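PDB 5A8C: carbohydrate binding family 6, which probably hydrolyses terminal alpha-L-arabinofuranosidic bonds as a family 43 glycoside hydrolase with a five-bladed beta-propeller fold. Local coordinates for residues 85-97 / 132-144. Residues are numbered along the deposited sequence; the frame is centred on the assembly and turned at random.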
# COMPACT_ATOMS: atom_id res chain seq x y z
N HIS A 85 10.72 7.29 12.47
CA HIS A 85 11.58 8.07 11.58
C HIS A 85 10.94 9.35 11.09
O HIS A 85 11.50 10.03 10.21
CB HIS A 85 12.05 7.22 10.42
CG HIS A 85 12.77 5.98 10.84
ND1 HIS A 85 13.98 5.99 11.49
CD2 HIS A 85 12.43 4.68 10.75
CE1 HIS A 85 14.36 4.74 11.69
NE2 HIS A 85 13.44 3.91 11.28
N GLY A 86 9.75 9.70 11.61
CA GLY A 86 9.08 10.91 11.21
C GLY A 86 8.45 10.80 9.83
O GLY A 86 8.20 9.68 9.32
N GLU A 87 8.16 11.94 9.25
CA GLU A 87 7.62 12.01 7.92
C GLU A 87 8.77 12.19 6.96
O GLU A 87 9.47 13.17 7.00
CB GLU A 87 6.51 13.06 7.80
CG GLU A 87 5.14 12.57 8.31
CD GLU A 87 5.13 12.36 9.80
OE1 GLU A 87 5.27 13.38 10.52
OE2 GLU A 87 4.96 11.23 10.26
N VAL A 88 8.93 11.23 6.05
CA VAL A 88 10.08 11.10 5.17
C VAL A 88 9.85 11.66 3.77
O VAL A 88 10.80 11.78 3.02
CB VAL A 88 10.55 9.62 5.10
CG1 VAL A 88 10.95 9.13 6.47
CG2 VAL A 88 9.47 8.72 4.45
N PHE A 89 8.60 12.04 3.47
CA PHE A 89 8.24 12.63 2.21
C PHE A 89 7.06 13.52 2.48
O PHE A 89 6.10 13.09 3.09
CB PHE A 89 7.85 11.57 1.13
CG PHE A 89 7.41 12.13 -0.17
CD1 PHE A 89 8.30 12.79 -1.00
CD2 PHE A 89 6.08 12.08 -0.55
CE1 PHE A 89 7.89 13.33 -2.20
CE2 PHE A 89 5.66 12.60 -1.76
CZ PHE A 89 6.56 13.24 -2.57
N ASN A 90 7.09 14.75 1.89
CA ASN A 90 6.00 15.69 1.97
C ASN A 90 5.74 16.16 0.55
O ASN A 90 6.65 16.68 -0.05
CB ASN A 90 6.37 16.85 2.92
CG ASN A 90 5.33 17.93 2.96
OD1 ASN A 90 5.07 18.59 1.97
ND2 ASN A 90 4.69 18.09 4.09
N ALA A 91 4.55 15.95 0.02
CA ALA A 91 4.34 16.21 -1.41
C ALA A 91 4.61 17.64 -1.80
O ALA A 91 5.25 17.90 -2.82
CB ALA A 91 2.96 15.77 -1.81
N LYS A 92 4.14 18.60 -1.02
CA LYS A 92 4.37 20.02 -1.38
C LYS A 92 5.83 20.42 -1.29
O LYS A 92 6.30 21.22 -2.07
CB LYS A 92 3.52 20.92 -0.54
CG LYS A 92 2.05 20.92 -0.90
CD LYS A 92 1.24 21.90 -0.11
CE LYS A 92 -0.24 21.93 -0.48
NZ LYS A 92 -0.92 23.10 0.12
N ARG A 93 6.53 19.89 -0.29
CA ARG A 93 7.92 20.26 -0.07
C ARG A 93 8.87 19.55 -1.04
O ARG A 93 9.94 20.04 -1.36
CB ARG A 93 8.30 19.90 1.36
CG ARG A 93 9.64 20.39 1.87
CD ARG A 93 10.01 19.77 3.21
NE ARG A 93 10.15 18.33 3.09
CZ ARG A 93 10.04 17.45 4.10
NH1 ARG A 93 9.89 17.87 5.37
NH2 ARG A 93 10.09 16.13 3.86
N ASP A 94 8.50 18.31 -1.42
CA ASP A 94 9.45 17.36 -2.01
C ASP A 94 9.07 16.95 -3.44
O ASP A 94 9.78 16.13 -3.99
CB ASP A 94 9.56 16.12 -1.11
CG ASP A 94 10.04 16.40 0.28
OD1 ASP A 94 10.84 17.36 0.46
OD2 ASP A 94 9.67 15.63 1.20
N SER A 95 8.04 17.56 -4.02
CA SER A 95 7.70 17.43 -5.40
C SER A 95 7.40 18.79 -5.97
O SER A 95 7.02 19.72 -5.23
CB SER A 95 6.51 16.53 -5.63
OG SER A 95 5.31 17.19 -5.42
N ARG A 96 7.48 18.90 -7.28
CA ARG A 96 7.19 20.14 -7.99
C ARG A 96 5.76 20.24 -8.45
O ARG A 96 5.35 21.32 -8.88
CB ARG A 96 8.13 20.30 -9.15
CG ARG A 96 9.55 20.58 -8.71
CD ARG A 96 10.46 20.79 -9.89
NE ARG A 96 10.88 19.51 -10.46
CZ ARG A 96 11.17 19.32 -11.76
NH1 ARG A 96 10.96 20.28 -12.63
NH2 ARG A 96 11.72 18.20 -12.14
N TRP A 97 4.98 19.17 -8.32
CA TRP A 97 3.66 19.14 -8.94
C TRP A 97 2.54 18.62 -8.04
O TRP A 97 1.39 18.85 -8.34
CB TRP A 97 3.72 18.29 -10.25
CG TRP A 97 4.07 16.84 -9.93
CD1 TRP A 97 5.30 16.30 -9.75
CD2 TRP A 97 3.15 15.79 -9.64
NE1 TRP A 97 5.20 14.98 -9.34
CE2 TRP A 97 3.89 14.65 -9.26
CE3 TRP A 97 1.74 15.69 -9.65
CZ2 TRP A 97 3.28 13.46 -8.93
CZ3 TRP A 97 1.16 14.49 -9.30
CH2 TRP A 97 1.92 13.39 -8.93
N PRO A 132 16.67 4.72 3.45
CA PRO A 132 15.29 4.34 3.72
C PRO A 132 14.49 5.40 4.39
O PRO A 132 13.26 5.38 4.37
CB PRO A 132 15.42 3.08 4.56
CG PRO A 132 16.77 3.25 5.26
CD PRO A 132 17.63 3.90 4.23
N THR A 133 15.16 6.34 5.09
CA THR A 133 14.48 7.34 5.86
C THR A 133 14.54 8.71 5.25
O THR A 133 14.16 9.73 5.87
CB THR A 133 14.95 7.33 7.30
OG1 THR A 133 16.36 7.56 7.31
CG2 THR A 133 14.62 6.01 7.96
N GLY A 134 14.92 8.80 3.97
CA GLY A 134 14.84 10.04 3.24
C GLY A 134 15.99 10.97 3.53
O GLY A 134 17.00 10.56 4.10
N PRO A 135 15.85 12.21 3.16
CA PRO A 135 14.71 12.81 2.49
C PRO A 135 14.37 12.17 1.15
O PRO A 135 15.33 11.81 0.43
CB PRO A 135 15.25 14.24 2.23
CG PRO A 135 16.37 14.41 3.20
CD PRO A 135 17.01 13.11 3.28
N PHE A 136 13.09 11.93 0.86
CA PHE A 136 12.68 11.52 -0.46
C PHE A 136 12.33 12.71 -1.29
O PHE A 136 11.65 13.63 -0.83
CB PHE A 136 11.49 10.57 -0.38
CG PHE A 136 11.81 9.18 0.13
CD1 PHE A 136 11.94 8.88 1.47
CD2 PHE A 136 12.01 8.15 -0.78
CE1 PHE A 136 12.22 7.62 1.90
CE2 PHE A 136 12.29 6.87 -0.36
CZ PHE A 136 12.41 6.59 0.99
N LYS A 137 12.72 12.69 -2.58
CA LYS A 137 12.44 13.79 -3.50
C LYS A 137 11.93 13.22 -4.80
O LYS A 137 12.52 12.28 -5.36
CB LYS A 137 13.69 14.63 -3.76
CG LYS A 137 14.24 15.38 -2.56
CD LYS A 137 13.33 16.50 -2.12
CE LYS A 137 13.92 17.32 -0.98
NZ LYS A 137 13.05 18.48 -0.67
N ASP A 138 10.85 13.79 -5.33
CA ASP A 138 10.33 13.39 -6.64
C ASP A 138 11.10 14.15 -7.71
O ASP A 138 11.10 15.37 -7.71
CB ASP A 138 8.81 13.66 -6.69
CG ASP A 138 8.16 13.32 -8.02
OD1 ASP A 138 8.84 13.28 -9.04
OD2 ASP A 138 6.92 13.00 -7.96
N PRO A 139 11.82 13.42 -8.58
CA PRO A 139 12.68 14.09 -9.59
C PRO A 139 11.95 14.61 -10.80
O PRO A 139 12.59 15.26 -11.63
CB PRO A 139 13.62 12.97 -9.99
CG PRO A 139 12.75 11.72 -9.91
CD PRO A 139 11.85 11.95 -8.69
N LEU A 140 10.65 14.34 -10.91
CA LEU A 140 9.95 14.54 -12.18
C LEU A 140 9.16 15.85 -12.17
O LEU A 140 8.69 16.32 -11.13
CB LEU A 140 8.97 13.39 -12.42
CG LEU A 140 9.60 12.01 -12.51
CD1 LEU A 140 8.52 10.97 -12.83
CD2 LEU A 140 10.77 11.89 -13.45
N PRO A 141 8.93 16.42 -13.35
CA PRO A 141 8.13 17.64 -13.44
C PRO A 141 6.64 17.41 -13.30
O PRO A 141 5.88 18.37 -13.13
CB PRO A 141 8.49 18.19 -14.82
CG PRO A 141 8.85 16.98 -15.62
CD PRO A 141 9.55 16.07 -14.65
N GLY A 142 6.20 16.16 -13.43
CA GLY A 142 4.81 15.81 -13.33
C GLY A 142 4.68 14.37 -12.91
O GLY A 142 5.67 13.70 -12.59
N PRO A 143 3.45 13.87 -12.88
CA PRO A 143 3.23 12.48 -12.44
C PRO A 143 3.94 11.47 -13.32
O PRO A 143 4.00 11.62 -14.55
CB PRO A 143 1.73 12.33 -12.47
CG PRO A 143 1.19 13.47 -13.20
CD PRO A 143 2.18 14.57 -13.20
N LEU A 144 4.35 10.40 -12.71
CA LEU A 144 4.87 9.24 -13.39
C LEU A 144 3.75 8.58 -14.23
O LEU A 144 4.00 8.11 -15.35
CB LEU A 144 5.47 8.27 -12.40
CG LEU A 144 5.99 6.96 -12.95
CD1 LEU A 144 7.10 7.17 -13.96
CD2 LEU A 144 6.51 6.08 -11.82
O HOH W 1 13.02 20.25 -2.93
O HOH W 2 11.38 17.82 -5.76
O HOH W 3 8.71 16.67 -8.49
O HOH W 4 12.30 17.45 -9.11
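Trp97 lays one indole face on the backbone of Gly142 and the pyrrolidine ring of Pro143. Gly142 CA stands 3.8 Å from the centroid of the five-membered ring, and Pro143 CD takes the same role over the six-membered ring; both are CH-pi contacts. At the ring edge, Trp97 NE1 donates to Asp138 OD2 (3.0 Å). The indole and carboxylate planes are 82° apart. The N-H points close to the ring plane but meets OD2 from above the carboxylate, 61° out of its plane. Asp138 OD1 accepts from Leu140 N, closing an Asx turn. With Tyr117 OH also bonded to OD2, the carboxylate is held at both oxygens.

Lys137 NZ reaches Asp94 OD1 at 2.7 Å, on the anti side. The lysine chain bends at chi2 (-69°), which turns its amine back to OD1. Arg93 grips Asp94 side-on through NE and NH2, with NE and Lys137 NZ on opposite faces of the carboxylate plane. Asn90 N adds a bond to OD2. This network probably favours the charged form of Asp94.

Asp138 N bonds Asp94 O (2.9 Å) between these two groups. Phe136 N bonds Val88 O (3.2 Å) on the far side of Asp94 from Trp97. Farther along, Thr133 CG2 sits over one face of the His85 imidazole, whose NE2 bonds Ser75 OG.

Strand 83-90 is an edge strand of a four-stranded antiparallel propeller sheet, paired with strand 70-76. The loop 132-144 follows strand 124-129, and Phe136 packs beside Val88 and onto strands 112-118 and 124-129, joining that sheet to the next strands of the propeller.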